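Local coordinates for protein response regulator receiver (Brucella melitensis biovar Abortus, PDB 4G97) that probably acts as a phosphorylation-controlled response regulator of the bacterial general stress response, using a sigma-factor-like domain to bind an anti-sigma factor, at residues A[12-17]-A[55-60]; A[96-101]-A[114-119]; A[102-107]-A[243-248]. All coordinates share one frame; numbering follows the deposited sequence.

How the interactions relate
Running from the N terminus, interaction 1 comes first, closing a loop in which helix 25-41 is the main helical element and pairing helices 11-22 and 52-64. After the unmodelled residues 66-90, helix 94-104 opens both remaining contacts. Interaction 2 closes a short loop between helices 94-104 and 109-116, whereas interaction 3 spans the rest of the sigma-like helices and the receiver's sheet before reaching helix 243-265; because their segments alternate along the chain, these two cross. Contacts also join them: R58 pairs with E117 between interactions 1 and 2, and E105 of segment 102-107 reaches R16 and Y57 of interaction 1. The sigma-like helices are thus tied to each other and to the receiver.

Interaction 1. Residues A[12-17]-A[55-60]; sequences PYLRRF and GLYRLF
In the helical sigma2-like part of PhyR, L14 of helix 11-22 and Y57 of helix 52-64 carry the contact between two buried helix faces. L14 CG lies anti to the backbone N (chi1 178°), and its CD1 methyl stands over the centre of the Y57 ring, 3.8 Å from the centroid and 9° off the normal, a CH-pi contact. The same methyl touches F60 CB at 3.7 Å, while the other branch, CD2, packs on L56 CG at 3.9 Å. The two helix segments run at 36° to each other with axes 10.8 Å apart, and the interface includes an aromatic cluster of F17, Y57 and F60. In it F17 CB meets Y57 CE2 at 3.8 Å, and F60 CD1 lies at the edge of the F17 ring, 4.0 Å from F17 CE2; both ring pairs are oblique. Y57 points its hydroxyl across to helix 11-22, so that OH comes 2.9 Å from Y13 O. The hydrogen bonds of that hydroxyl go to E105 OE1 and to R53 NH2, and E105 also forms a salt bridge with R16. V32 of helix 25-41 packs on L14, and Y31 on F60.

Interaction 2. Residues A[96-101]-A[114-119]; sequences RQAFLL and EILEVD
L116 and L101 meet where helix 94-104 packs on the end of helix 109-116, L101 CD1 lying against L116 CG. In L116 the CG is anti to the carbonyl carbon and beside the backbone N (chi1 -70°), which puts it toward helix 94-104. Of its two methyls, CD1 rests on A98, 3.8 Å from A98 CA, and CD2 lies 3.4 Å from Q97 OE1, an approach of a methyl to an amide oxygen. The extended Q97 side chain crosses L116 there; its other amide atom, NE2, makes a weak hydrogen bond to A92 O. L101 adopts the same first torsion (chi1 -70°), and its CD1 touches both L116 CG (3.8 Å) and I115 CG2 (3.7 Å). Just beyond L116 the helix ends in a Schellman motif, with E117 at positive phi (63°) as the C-prime residue and V118 N bonded to A113 O, while E117 N bonds only weakly to E114 O at 3.3 Å. This turn belongs to the sigma-like helix-turn-helix region. F17 packs on L101, and F107 lies against both L101 and I115. F123 of helix 120-135 lies against A98.

Interaction 3. Residues A[102-107]-A[243-248]; sequences VAVEGF and PDMVKA
A103 and A248 face each other with their CB methyls 4.0 Å apart, letting helix 94-104 approach helix 243-265 closely: V104 CA and M245 CA are 4.7 Å from one another. A103 CB also lies near the first turn of the partner helix, 3.6 Å from D244 O. V104 is turned with CG1 anti to its backbone N (chi1 -178°), which leaves CG2 beside that N and in contact with A248 CB at 3.7 Å. The small methyl of A248 is therefore met by both A103 and V104. M245 CB lies 3.5 Å from A103 O, and the chain leaves the helix extended before bending at its third torsion (chi3 -77°), a turn that sets CE 3.4 Å from V104 O. One methionine thus lies against two successive carbonyl oxygens by carbon contacts, beside the wider pi-type turn at 102-104. D244 touches A103 through CB, with 4.0 Å between D244 CB and A103 CB, while its OD1 pairs with K247 NZ of its own helix in a salt bridge whose hydrogen bond is weak. Helix 243-265 begins after the last strand of the five-stranded parallel sheet, so this contact joins the sigma-like domain to the final helix of a CheY-like receiver, an interface that phosphorylation at D191, predicted but absent here, may loosen as in PhyR relatives.

Interaction 1. Residues A[12-17]-A[55-60]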
ATOM      1  N   PRO A  12      -5.934 -11.866   1.461  1.00 28.32           N
ATOM      2  CA  PRO A  12      -6.173 -10.412   1.418  1.00 27.61           C
ATOM      3  C   PRO A  12      -4.901  -9.587   1.618  1.00 31.31           C
ATOM      4  O   PRO A  12      -4.597  -8.745   0.780  1.00 28.16           O
ATOM      5  CB  PRO A  12      -7.168 -10.193   2.567  1.00 28.62           C
ATOM      6  CG  PRO A  12      -7.947 -11.479   2.596  1.00 33.56           C
ATOM      7  CD  PRO A  12      -6.877 -12.516   2.400  1.00 29.39           C
ATOM      8  N   TYR A  13      -4.123  -9.867   2.696  1.00 28.90           N
ATOM      9  CA  TYR A  13      -2.901  -9.119   2.982  1.00 28.81           C
ATOM     10  C   TYR A  13      -1.807  -9.331   1.953  1.00 31.72           C
ATOM     11  O   TYR A  13      -0.946  -8.460   1.788  1.00 30.32           O
ATOM     12  CB  TYR A  13      -2.396  -9.366   4.421  1.00 31.04           C
ATOM     13  CG  TYR A  13      -3.291  -8.756   5.479  1.00 37.85           C
ATOM     14  CD1 TYR A  13      -4.103  -7.660   5.189  1.00 40.08           C
ATOM     15  CD2 TYR A  13      -3.297  -9.243   6.782  1.00 40.43           C
ATOM     16  CE1 TYR A  13      -4.938  -7.104   6.148  1.00 41.32           C
ATOM     17  CE2 TYR A  13      -4.124  -8.684   7.757  1.00 42.15           C
ATOM     18  CZ  TYR A  13      -4.949  -7.621   7.430  1.00 50.71           C
ATOM     19  OH  TYR A  13      -5.754  -7.033   8.372  1.00 55.02           O
ATOM     20  N   LEU A  14      -1.803 -10.493   1.290  1.00 28.38           N
ATOM     21  CA  LEU A  14      -0.807 -10.748   0.250  1.00 27.41           C
ATOM     22  C   LEU A  14      -1.119  -9.863  -0.966  1.00 29.09           C
ATOM     23  O   LEU A  14      -0.190  -9.351  -1.586  1.00 30.26           O
ATOM     24  CB  LEU A  14      -0.731 -12.236  -0.111  1.00 26.96           C
ATOM     25  CG  LEU A  14       0.262 -12.621  -1.230  1.00 30.90           C
ATOM     26  CD1 LEU A  14       1.699 -12.502  -0.772  1.00 29.87           C
ATOM     27  CD2 LEU A  14      -0.030 -14.029  -1.768  1.00 33.44           C
ATOM     28  N   ARG A  15      -2.426  -9.639  -1.273  1.00 24.41           N
ATOM     29  CA  ARG A  15      -2.854  -8.708  -2.335  1.00 23.25           C
ATOM     30  C   ARG A  15      -2.430  -7.283  -1.941  1.00 25.34           C
ATOM     31  O   ARG A  15      -1.950  -6.561  -2.793  1.00 25.64           O
ATOM     32  CB  ARG A  15      -4.385  -8.761  -2.559  1.00 24.64           C
ATOM     33  CG  ARG A  15      -4.827 -10.046  -3.244  1.00 26.77           C
ATOM     34  CD  ARG A  15      -6.289 -10.080  -3.638  1.00 30.41           C
ATOM     35  NE  ARG A  15      -6.674 -11.459  -3.946  1.00 28.31           N
ATOM     36  CZ  ARG A  15      -7.234 -12.300  -3.079  1.00 37.32           C
ATOM     37  NH1 ARG A  15      -7.580 -11.886  -1.868  1.00 24.32           N
ATOM     38  NH2 ARG A  15      -7.498 -13.544  -3.434  1.00 28.34           N
ATOM     39  N   ARG A  16      -2.579  -6.885  -0.649  1.00 21.63           N
ATOM     40  CA  ARG A  16      -2.153  -5.556  -0.202  1.00 22.89           C
ATOM     41  C   ARG A  16      -0.660  -5.364  -0.530  1.00 28.48           C
ATOM     42  O   ARG A  16      -0.274  -4.372  -1.178  1.00 27.36           O
ATOM     43  CB  ARG A  16      -2.398  -5.364   1.303  1.00 20.97           C
ATOM     44  CG  ARG A  16      -1.900  -3.986   1.801  1.00 20.56           C
ATOM     45  CD  ARG A  16      -2.020  -3.810   3.304  1.00 26.64           C
ATOM     46  NE  ARG A  16      -1.316  -4.884   4.011  1.00 34.39           N
ATOM     47  CZ  ARG A  16      -1.545  -5.248   5.264  1.00 38.61           C
ATOM     48  NH1 ARG A  16      -2.437  -4.598   5.997  1.00 26.51           N
ATOM     49  NH2 ARG A  16      -0.884  -6.263   5.795  1.00 27.65           N
ATOM     50  N   PHE A  17       0.160  -6.359  -0.135  1.00 24.84           N
ATOM     51  CA  PHE A  17       1.592  -6.374  -0.393  1.00 24.79           C
ATOM     52  C   PHE A  17       1.870  -6.331  -1.912  1.00 30.48           C
ATOM     53  O   PHE A  17       2.649  -5.491  -2.355  1.00 29.63           O
ATOM     54  CB  PHE A  17       2.213  -7.623   0.245  1.00 26.39           C
ATOM     55  CG  PHE A  17       3.686  -7.822  -0.027  1.00 28.29           C
ATOM     56  CD1 PHE A  17       4.633  -6.928   0.476  1.00 31.36           C
ATOM     57  CD2 PHE A  17       4.135  -8.926  -0.748  1.00 29.13           C
ATOM     58  CE1 PHE A  17       5.992  -7.113   0.221  1.00 31.50           C
ATOM     59  CE2 PHE A  17       5.499  -9.119  -0.979  1.00 32.25           C
ATOM     60  CZ  PHE A  17       6.415  -8.202  -0.504  1.00 30.50           C
ATOM     61  N   GLY A  55       5.303 -18.809   4.587  1.00 35.70           N
ATOM     62  CA  GLY A  55       5.377 -19.707   3.431  1.00 34.63           C
ATOM     63  C   GLY A  55       4.626 -19.187   2.209  1.00 36.06           C
ATOM     64  O   GLY A  55       5.081 -19.361   1.070  1.00 33.94           O
ATOM     65  N   LEU A  56       3.462 -18.536   2.438  1.00 31.36           N
ATOM     66  CA  LEU A  56       2.686 -17.968   1.341  1.00 30.47           C
ATOM     67  C   LEU A  56       3.437 -16.783   0.716  1.00 33.03           C
ATOM     68  O   LEU A  56       3.541 -16.722  -0.503  1.00 31.03           O
ATOM     69  CB  LEU A  56       1.276 -17.552   1.806  1.00 30.37           C
ATOM     70  CG  LEU A  56       0.319 -16.944   0.761  1.00 34.34           C
ATOM     71  CD1 LEU A  56       0.017 -17.921  -0.380  1.00 33.86           C
ATOM     72  CD2 LEU A  56      -0.985 -16.506   1.393  1.00 33.45           C
ATOM     73  N   TYR A  57       3.959 -15.857   1.550  1.00 30.44           N
ATOM     74  CA  TYR A  57       4.689 -14.667   1.091  1.00 29.73           C
ATOM     75  C   TYR A  57       6.010 -15.039   0.431  1.00 35.05           C
ATOM     76  O   TYR A  57       6.397 -14.398  -0.556  1.00 33.15           O
ATOM     77  CB  TYR A  57       4.943 -13.720   2.255  1.00 28.87           C
ATOM     78  CG  TYR A  57       3.799 -12.779   2.548  1.00 27.26           C
ATOM     79  CD1 TYR A  57       2.640 -13.232   3.169  1.00 29.04           C
ATOM     80  CD2 TYR A  57       3.878 -11.428   2.214  1.00 26.00           C
ATOM     81  CE1 TYR A  57       1.595 -12.359   3.474  1.00 29.55           C
ATOM     82  CE2 TYR A  57       2.847 -10.548   2.518  1.00 24.89           C
ATOM     83  CZ  TYR A  57       1.722 -11.009   3.175  1.00 31.34           C
ATOM     84  OH  TYR A  57       0.716 -10.137   3.497  1.00 32.05           O
ATOM     85  N   ARG A  58       6.691 -16.090   0.970  1.00 33.47           N
ATOM     86  CA  ARG A  58       7.943 -16.659   0.429  1.00 33.33           C
ATOM     87  C   ARG A  58       7.711 -17.211  -0.981  1.00 38.00           C
ATOM     88  O   ARG A  58       8.471 -16.907  -1.900  1.00 37.56           O
ATOM     89  CB  ARG A  58       8.491 -17.763   1.369  1.00 34.38           C
ATOM     90  CG  ARG A  58       9.871 -18.247   0.965  1.00 42.15           C
ATOM     91  CD  ARG A  58      10.479 -19.097   2.040  1.00 51.98           C
ATOM     92  NE  ARG A  58      11.574 -19.893   1.497  1.00 61.17           N
ATOM     93  CZ  ARG A  58      12.177 -20.881   2.145  1.00 73.23           C
ATOM     94  NH1 ARG A  58      11.796 -21.208   3.377  1.00 55.62           N
ATOM     95  NH2 ARG A  58      13.163 -21.555   1.568  1.00 57.83           N
ATOM     96  N   LEU A  59       6.632 -17.990  -1.165  1.00 36.48           N
ATOM     97  CA  LEU A  59       6.248 -18.512  -2.474  1.00 36.02           C
ATOM     98  C   LEU A  59       5.995 -17.345  -3.419  1.00 39.34           C
ATOM     99  O   LEU A  59       6.528 -17.342  -4.533  1.00 38.93           O
ATOM    100  CB  LEU A  59       4.989 -19.377  -2.339  1.00 36.29           C
ATOM    101  CG  LEU A  59       4.367 -19.946  -3.614  1.00 41.06           C
ATOM    102  CD1 LEU A  59       5.336 -20.857  -4.349  1.00 41.26           C
ATOM    103  CD2 LEU A  59       3.113 -20.725  -3.270  1.00 43.93           C
ATOM    104  N   PHE A  60       5.202 -16.332  -2.972  1.00 35.20           N
ATOM    105  CA  PHE A  60       4.941 -15.146  -3.796  1.00 33.83           C
ATOM    106  C   PHE A  60       6.262 -14.483  -4.216  1.00 36.81           C
ATOM    107  O   PHE A  60       6.466 -14.269  -5.407  1.00 37.12           O
ATOM    108  CB  PHE A  60       4.027 -14.140  -3.064  1.00 35.00           C
ATOM    109  CG  PHE A  60       3.777 -12.883  -3.867  1.00 35.14           C
ATOM    110  CD1 PHE A  60       4.655 -11.804  -3.792  1.00 35.90           C
ATOM    111  CD2 PHE A  60       2.700 -12.802  -4.749  1.00 35.84           C
ATOM    112  CE1 PHE A  60       4.453 -10.667  -4.569  1.00 36.09           C
ATOM    113  CE2 PHE A  60       2.485 -11.654  -5.505  1.00 37.19           C
ATOM    114  CZ  PHE A  60       3.371 -10.599  -5.421  1.00 34.94           C
TER

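Interaction 2. Residues A[96-101]-A[114-119]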
ATOM      1  N   ARG A  96      12.810  -2.023  -1.122  1.00 44.48           N
ATOM      2  CA  ARG A  96      11.408  -1.591  -1.009  1.00 42.96           C
ATOM      3  C   ARG A  96      10.529  -2.766  -0.574  1.00 45.13           C
ATOM      4  O   ARG A  96       9.656  -2.575   0.262  1.00 43.72           O
ATOM      5  CB  ARG A  96      10.907  -0.909  -2.287  1.00 40.49           C
ATOM      6  CG  ARG A  96      11.511   0.476  -2.421  1.00 43.46           C
ATOM      7  CD  ARG A  96      10.982   1.276  -3.584  1.00 47.17           C
ATOM      8  NE  ARG A  96      11.522   2.640  -3.545  1.00 47.01           N
ATOM      9  CZ  ARG A  96      10.962   3.663  -2.913  1.00 51.40           C
ATOM     10  NH1 ARG A  96       9.805   3.509  -2.274  1.00 39.67           N
ATOM     11  NH2 ARG A  96      11.543   4.858  -2.929  1.00 40.09           N
ATOM     12  N   GLN A  97      10.843  -3.996  -1.042  1.00 41.65           N
ATOM     13  CA  GLN A  97      10.151  -5.224  -0.618  1.00 41.16           C
ATOM     14  C   GLN A  97      10.396  -5.456   0.873  1.00 44.47           C
ATOM     15  O   GLN A  97       9.464  -5.778   1.607  1.00 42.92           O
ATOM     16  CB  GLN A  97      10.677  -6.438  -1.390  1.00 42.60           C
ATOM     17  CG  GLN A  97      10.348  -6.421  -2.869  1.00 52.30           C
ATOM     18  CD  GLN A  97      10.803  -7.671  -3.564  1.00 62.16           C
ATOM     19  OE1 GLN A  97      10.630  -8.784  -3.067  1.00 52.42           O
ATOM     20  NE2 GLN A  97      11.356  -7.507  -4.756  1.00 55.03           N
ATOM     21  N   ALA A  98      11.652  -5.246   1.324  1.00 40.41           N
ATOM     22  CA  ALA A  98      12.048  -5.455   2.705  1.00 39.28           C
ATOM     23  C   ALA A  98      11.307  -4.504   3.640  1.00 41.55           C
ATOM     24  O   ALA A  98      10.708  -4.950   4.622  1.00 41.41           O
ATOM     25  CB  ALA A  98      13.566  -5.312   2.841  1.00 40.07           C
ATOM     26  N   PHE A  99      11.285  -3.205   3.304  1.00 36.59           N
ATOM     27  CA  PHE A  99      10.599  -2.194   4.110  1.00 35.75           C
ATOM     28  C   PHE A  99       9.091  -2.436   4.139  1.00 36.42           C
ATOM     29  O   PHE A  99       8.467  -2.303   5.207  1.00 36.46           O
ATOM     30  CB  PHE A  99      10.924  -0.779   3.594  1.00 38.35           C
ATOM     31  CG  PHE A  99      10.754   0.287   4.652  1.00 40.41           C
ATOM     32  CD1 PHE A  99      11.815   0.646   5.477  1.00 44.10           C
ATOM     33  CD2 PHE A  99       9.533   0.927   4.828  1.00 42.69           C
ATOM     34  CE1 PHE A  99      11.646   1.611   6.477  1.00 44.74           C
ATOM     35  CE2 PHE A  99       9.369   1.897   5.824  1.00 45.82           C
ATOM     36  CZ  PHE A  99      10.429   2.238   6.635  1.00 44.01           C
ATOM     37  N   LEU A 100       8.506  -2.839   2.987  1.00 30.57           N
ATOM     38  CA  LEU A 100       7.071  -3.118   2.903  1.00 29.84           C
ATOM     39  C   LEU A 100       6.691  -4.276   3.832  1.00 32.92           C
ATOM     40  O   LEU A 100       5.740  -4.143   4.588  1.00 33.02           O
ATOM     41  CB  LEU A 100       6.597  -3.374   1.459  1.00 29.99           C
ATOM     42  CG  LEU A 100       6.527  -2.144   0.508  1.00 35.73           C
ATOM     43  CD1 LEU A 100       6.039  -2.561  -0.848  1.00 35.14           C
ATOM     44  CD2 LEU A 100       5.580  -1.057   1.032  1.00 39.58           C
ATOM     45  N   LEU A 101       7.477  -5.360   3.833  1.00 28.89           N
ATOM     46  CA  LEU A 101       7.236  -6.542   4.686  1.00 29.55           C
ATOM     47  C   LEU A 101       7.198  -6.222   6.162  1.00 35.46           C
ATOM     48  O   LEU A 101       6.401  -6.811   6.890  1.00 34.69           O
ATOM     49  CB  LEU A 101       8.271  -7.660   4.415  1.00 29.44           C
ATOM     50  CG  LEU A 101       8.157  -8.378   3.064  1.00 33.25           C
ATOM     51  CD1 LEU A 101       9.414  -9.162   2.767  1.00 32.85           C
ATOM     52  CD2 LEU A 101       6.899  -9.240   2.982  1.00 32.96           C
ATOM     53  N   GLU A 114      13.359 -14.388   6.196  1.00 40.28           N
ATOM     54  CA  GLU A 114      12.991 -15.740   5.782  1.00 39.29           C
ATOM     55  C   GLU A 114      12.127 -15.656   4.508  1.00 41.89           C
ATOM     56  O   GLU A 114      12.361 -16.422   3.572  1.00 40.73           O
ATOM     57  CB  GLU A 114      12.274 -16.480   6.922  1.00 40.46           C
ATOM     58  CG  GLU A 114      11.963 -17.928   6.567  1.00 49.81           C
ATOM     59  CD  GLU A 114      11.067 -18.683   7.524  1.00 58.85           C
ATOM     60  OE1 GLU A 114      10.737 -18.137   8.599  1.00 43.25           O
ATOM     61  OE2 GLU A 114      10.693 -19.830   7.193  1.00 61.46           O
ATOM     62  N   ILE A 115      11.175 -14.669   4.442  1.00 37.20           N
ATOM     63  CA  ILE A 115      10.352 -14.441   3.241  1.00 35.29           C
ATOM     64  C   ILE A 115      11.243 -14.120   2.041  1.00 39.77           C
ATOM     65  O   ILE A 115      11.024 -14.671   0.954  1.00 39.33           O
ATOM     66  CB  ILE A 115       9.283 -13.327   3.475  1.00 36.96           C
ATOM     67  CG1 ILE A 115       8.151 -13.846   4.381  1.00 35.75           C
ATOM     68  CG2 ILE A 115       8.739 -12.765   2.151  1.00 35.33           C
ATOM     69  CD1 ILE A 115       7.373 -12.838   5.014  1.00 35.66           C
ATOM     70  N   LEU A 116      12.239 -13.229   2.234  1.00 39.06           N
ATOM     71  CA  LEU A 116      13.131 -12.816   1.147  1.00 40.95           C
ATOM     72  C   LEU A 116      14.297 -13.775   0.862  1.00 47.21           C
ATOM     73  O   LEU A 116      14.967 -13.605  -0.154  1.00 47.02           O
ATOM     74  CB  LEU A 116      13.629 -11.376   1.312  1.00 41.32           C
ATOM     75  CG  LEU A 116      12.597 -10.263   1.118  1.00 46.34           C
ATOM     76  CD1 LEU A 116      13.166  -8.941   1.533  1.00 46.36           C
ATOM     77  CD2 LEU A 116      12.058 -10.211  -0.323  1.00 47.88           C
ATOM     78  N   GLU A 117      14.511 -14.787   1.729  1.00 45.51           N
ATOM     79  CA  GLU A 117      15.559 -15.822   1.577  1.00 46.63           C
ATOM     80  C   GLU A 117      16.958 -15.206   1.629  1.00 53.04           C
ATOM     81  O   GLU A 117      17.774 -15.419   0.731  1.00 53.37           O
ATOM     82  CB  GLU A 117      15.367 -16.656   0.290  1.00 47.69           C
ATOM     83  CG  GLU A 117      14.038 -17.380   0.192  1.00 56.75           C
ATOM     84  CD  GLU A 117      13.932 -18.416  -0.908  1.00 67.62           C
ATOM     85  OE1 GLU A 117      14.662 -18.305  -1.919  1.00 71.88           O
ATOM     86  OE2 GLU A 117      13.073 -19.315  -0.779  1.00 64.22           O
ATOM     87  N   VAL A 118      17.197 -14.403   2.673  1.00 51.25           N
ATOM     88  CA  VAL A 118      18.451 -13.703   2.952  1.00 52.13           C
ATOM     89  C   VAL A 118      18.749 -13.901   4.429  1.00 59.53           C
ATOM     90  O   VAL A 118      17.822 -14.176   5.203  1.00 59.06           O
ATOM     91  CB  VAL A 118      18.429 -12.181   2.571  1.00 55.43           C
ATOM     92  CG1 VAL A 118      18.256 -11.977   1.068  1.00 55.48           C
ATOM     93  CG2 VAL A 118      17.371 -11.404   3.351  1.00 54.95           C
ATOM     94  N   ASP A 119      20.036 -13.771   4.820  1.00 58.66           N
ATOM     95  CA  ASP A 119      20.474 -13.868   6.214  1.00 59.56           C
ATOM     96  C   ASP A 119      20.048 -12.586   6.915  1.00 65.65           C
ATOM     97  O   ASP A 119      19.920 -11.552   6.249  1.00 65.70           O
ATOM     98  CB  ASP A 119      21.991 -14.014   6.282  1.00 60.43           C
TER

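Interaction 3. Residues A[102-107]-A[243-248]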
ATOM      1  N   VAL A 102       8.062  -5.299   6.609  1.00 34.75           N
ATOM      2  CA  VAL A 102       8.110  -4.893   8.005  1.00 35.84           C
ATOM      3  C   VAL A 102       7.134  -3.754   8.310  1.00 39.12           C
ATOM      4  O   VAL A 102       6.276  -3.925   9.172  1.00 38.39           O
ATOM      5  CB  VAL A 102       9.556  -4.642   8.554  1.00 41.29           C
ATOM      6  CG1 VAL A 102      10.372  -5.930   8.569  1.00 41.42           C
ATOM      7  CG2 VAL A 102      10.288  -3.575   7.756  1.00 41.77           C
ATOM      8  N   ALA A 103       7.241  -2.607   7.594  1.00 36.88           N
ATOM      9  CA  ALA A 103       6.400  -1.418   7.841  1.00 36.28           C
ATOM     10  C   ALA A 103       4.957  -1.595   7.465  1.00 37.58           C
ATOM     11  O   ALA A 103       4.090  -1.105   8.188  1.00 38.77           O
ATOM     12  CB  ALA A 103       6.964  -0.206   7.129  1.00 37.22           C
ATOM     13  N   VAL A 104       4.666  -2.282   6.348  1.00 31.01           N
ATOM     14  CA  VAL A 104       3.253  -2.456   5.973  1.00 28.71           C
ATOM     15  C   VAL A 104       2.702  -3.807   6.408  1.00 32.99           C
ATOM     16  O   VAL A 104       1.589  -3.871   6.917  1.00 33.72           O
ATOM     17  CB  VAL A 104       3.016  -2.206   4.461  1.00 29.60           C
ATOM     18  CG1 VAL A 104       1.535  -2.344   4.087  1.00 27.65           C
ATOM     19  CG2 VAL A 104       3.571  -0.850   4.025  1.00 28.51           C
ATOM     20  N   GLU A 105       3.439  -4.883   6.136  1.00 28.88           N
ATOM     21  CA  GLU A 105       2.959  -6.246   6.364  1.00 29.31           C
ATOM     22  C   GLU A 105       2.960  -6.796   7.799  1.00 36.17           C
ATOM     23  O   GLU A 105       2.332  -7.824   8.055  1.00 36.85           O
ATOM     24  CB  GLU A 105       3.521  -7.233   5.313  1.00 30.03           C
ATOM     25  CG  GLU A 105       3.119  -6.882   3.875  1.00 33.49           C
ATOM     26  CD  GLU A 105       1.627  -6.697   3.632  1.00 40.31           C
ATOM     27  OE1 GLU A 105       0.840  -7.586   4.024  1.00 27.99           O
ATOM     28  OE2 GLU A 105       1.238  -5.642   3.084  1.00 34.80           O
ATOM     29  N   GLY A 106       3.601  -6.100   8.717  1.00 34.60           N
ATOM     30  CA  GLY A 106       3.628  -6.521  10.117  1.00 35.93           C
ATOM     31  C   GLY A 106       4.541  -7.681  10.485  1.00 40.82           C
ATOM     32  O   GLY A 106       4.383  -8.256  11.568  1.00 43.33           O
ATOM     33  N   PHE A 107       5.499  -8.034   9.621  1.00 35.59           N
ATOM     34  CA  PHE A 107       6.481  -9.085   9.901  1.00 35.39           C
ATOM     35  C   PHE A 107       7.670  -8.483  10.657  1.00 43.02           C
ATOM     36  O   PHE A 107       8.091  -7.368  10.344  1.00 41.25           O
ATOM     37  CB  PHE A 107       7.023  -9.729   8.604  1.00 36.28           C
ATOM     38  CG  PHE A 107       6.026 -10.537   7.800  1.00 36.70           C
ATOM     39  CD1 PHE A 107       5.586 -11.781   8.250  1.00 37.90           C
ATOM     40  CD2 PHE A 107       5.540 -10.063   6.579  1.00 36.24           C
ATOM     41  CE1 PHE A 107       4.648 -12.522   7.506  1.00 38.39           C
ATOM     42  CE2 PHE A 107       4.589 -10.795   5.849  1.00 37.18           C
ATOM     43  CZ  PHE A 107       4.156 -12.022   6.310  1.00 35.65           C
ATOM     44  N   PRO A 243       2.730   4.707  12.173  1.00 35.62           N
ATOM     45  CA  PRO A 243       3.097   5.795  11.234  1.00 34.44           C
ATOM     46  C   PRO A 243       4.059   5.369  10.108  1.00 34.38           C
ATOM     47  O   PRO A 243       4.012   5.967   9.039  1.00 32.97           O
ATOM     48  CB  PRO A 243       3.703   6.876  12.143  1.00 36.96           C
ATOM     49  CG  PRO A 243       4.023   6.165  13.445  1.00 41.11           C
ATOM     50  CD  PRO A 243       2.999   5.092  13.576  1.00 36.55           C
ATOM     51  N   ASP A 244       4.888   4.314  10.324  1.00 29.42           N
ATOM     52  CA  ASP A 244       5.782   3.733   9.317  1.00 29.26           C
ATOM     53  C   ASP A 244       5.017   3.096   8.139  1.00 32.88           C
ATOM     54  O   ASP A 244       5.551   3.054   7.024  1.00 33.67           O
ATOM     55  CB  ASP A 244       6.728   2.692   9.945  1.00 31.22           C
ATOM     56  CG  ASP A 244       7.936   3.297  10.637  1.00 45.79           C
ATOM     57  OD1 ASP A 244       7.980   4.542  10.782  1.00 44.64           O
ATOM     58  OD2 ASP A 244       8.852   2.533  11.003  1.00 57.74           O
ATOM     59  N   MET A 245       3.782   2.605   8.384  1.00 28.79           N
ATOM     60  CA  MET A 245       2.921   2.038   7.343  1.00 28.36           C
ATOM     61  C   MET A 245       2.536   3.161   6.364  1.00 30.57           C
ATOM     62  O   MET A 245       2.613   2.970   5.155  1.00 28.17           O
ATOM     63  CB  MET A 245       1.674   1.352   7.945  1.00 30.24           C
ATOM     64  CG  MET A 245       0.723   0.821   6.887  1.00 33.63           C
ATOM     65  SD  MET A 245      -0.834   0.201   7.560  1.00 37.65           S
ATOM     66  CE  MET A 245      -0.294  -1.364   8.197  1.00 35.75           C
ATOM     67  N   VAL A 246       2.168   4.330   6.904  1.00 28.33           N
ATOM     68  CA  VAL A 246       1.802   5.549   6.160  1.00 28.84           C
ATOM     69  C   VAL A 246       3.011   6.049   5.355  1.00 31.92           C
ATOM     70  O   VAL A 246       2.906   6.270   4.148  1.00 31.50           O
ATOM     71  CB  VAL A 246       1.250   6.637   7.113  1.00 33.23           C
ATOM     72  CG1 VAL A 246       1.071   7.964   6.385  1.00 33.39           C
ATOM     73  CG2 VAL A 246      -0.072   6.188   7.736  1.00 33.06           C
ATOM     74  N   LYS A 247       4.150   6.190   6.022  1.00 27.97           N
ATOM     75  CA  LYS A 247       5.416   6.604   5.425  1.00 28.52           C
ATOM     76  C   LYS A 247       5.761   5.723   4.198  1.00 32.52           C
ATOM     77  O   LYS A 247       6.080   6.250   3.122  1.00 31.39           O
ATOM     78  CB  LYS A 247       6.504   6.508   6.501  1.00 30.60           C
ATOM     79  CG  LYS A 247       7.918   6.794   6.022  1.00 41.97           C
ATOM     80  CD  LYS A 247       8.871   6.994   7.194  1.00 48.57           C
ATOM     81  CE  LYS A 247       9.614   5.748   7.603  1.00 54.59           C
ATOM     82  NZ  LYS A 247      10.446   5.980   8.817  1.00 63.29           N
ATOM     83  N   ALA A 248       5.671   4.387   4.374  1.00 27.49           N
ATOM     84  CA  ALA A 248       5.970   3.399   3.344  1.00 26.40           C
ATOM     85  C   ALA A 248       5.047   3.507   2.165  1.00 30.14           C
ATOM     86  O   ALA A 248       5.516   3.435   1.035  1.00 31.13           O
ATOM     87  CB  ALA A 248       5.892   1.993   3.923  1.00 26.38           C
TER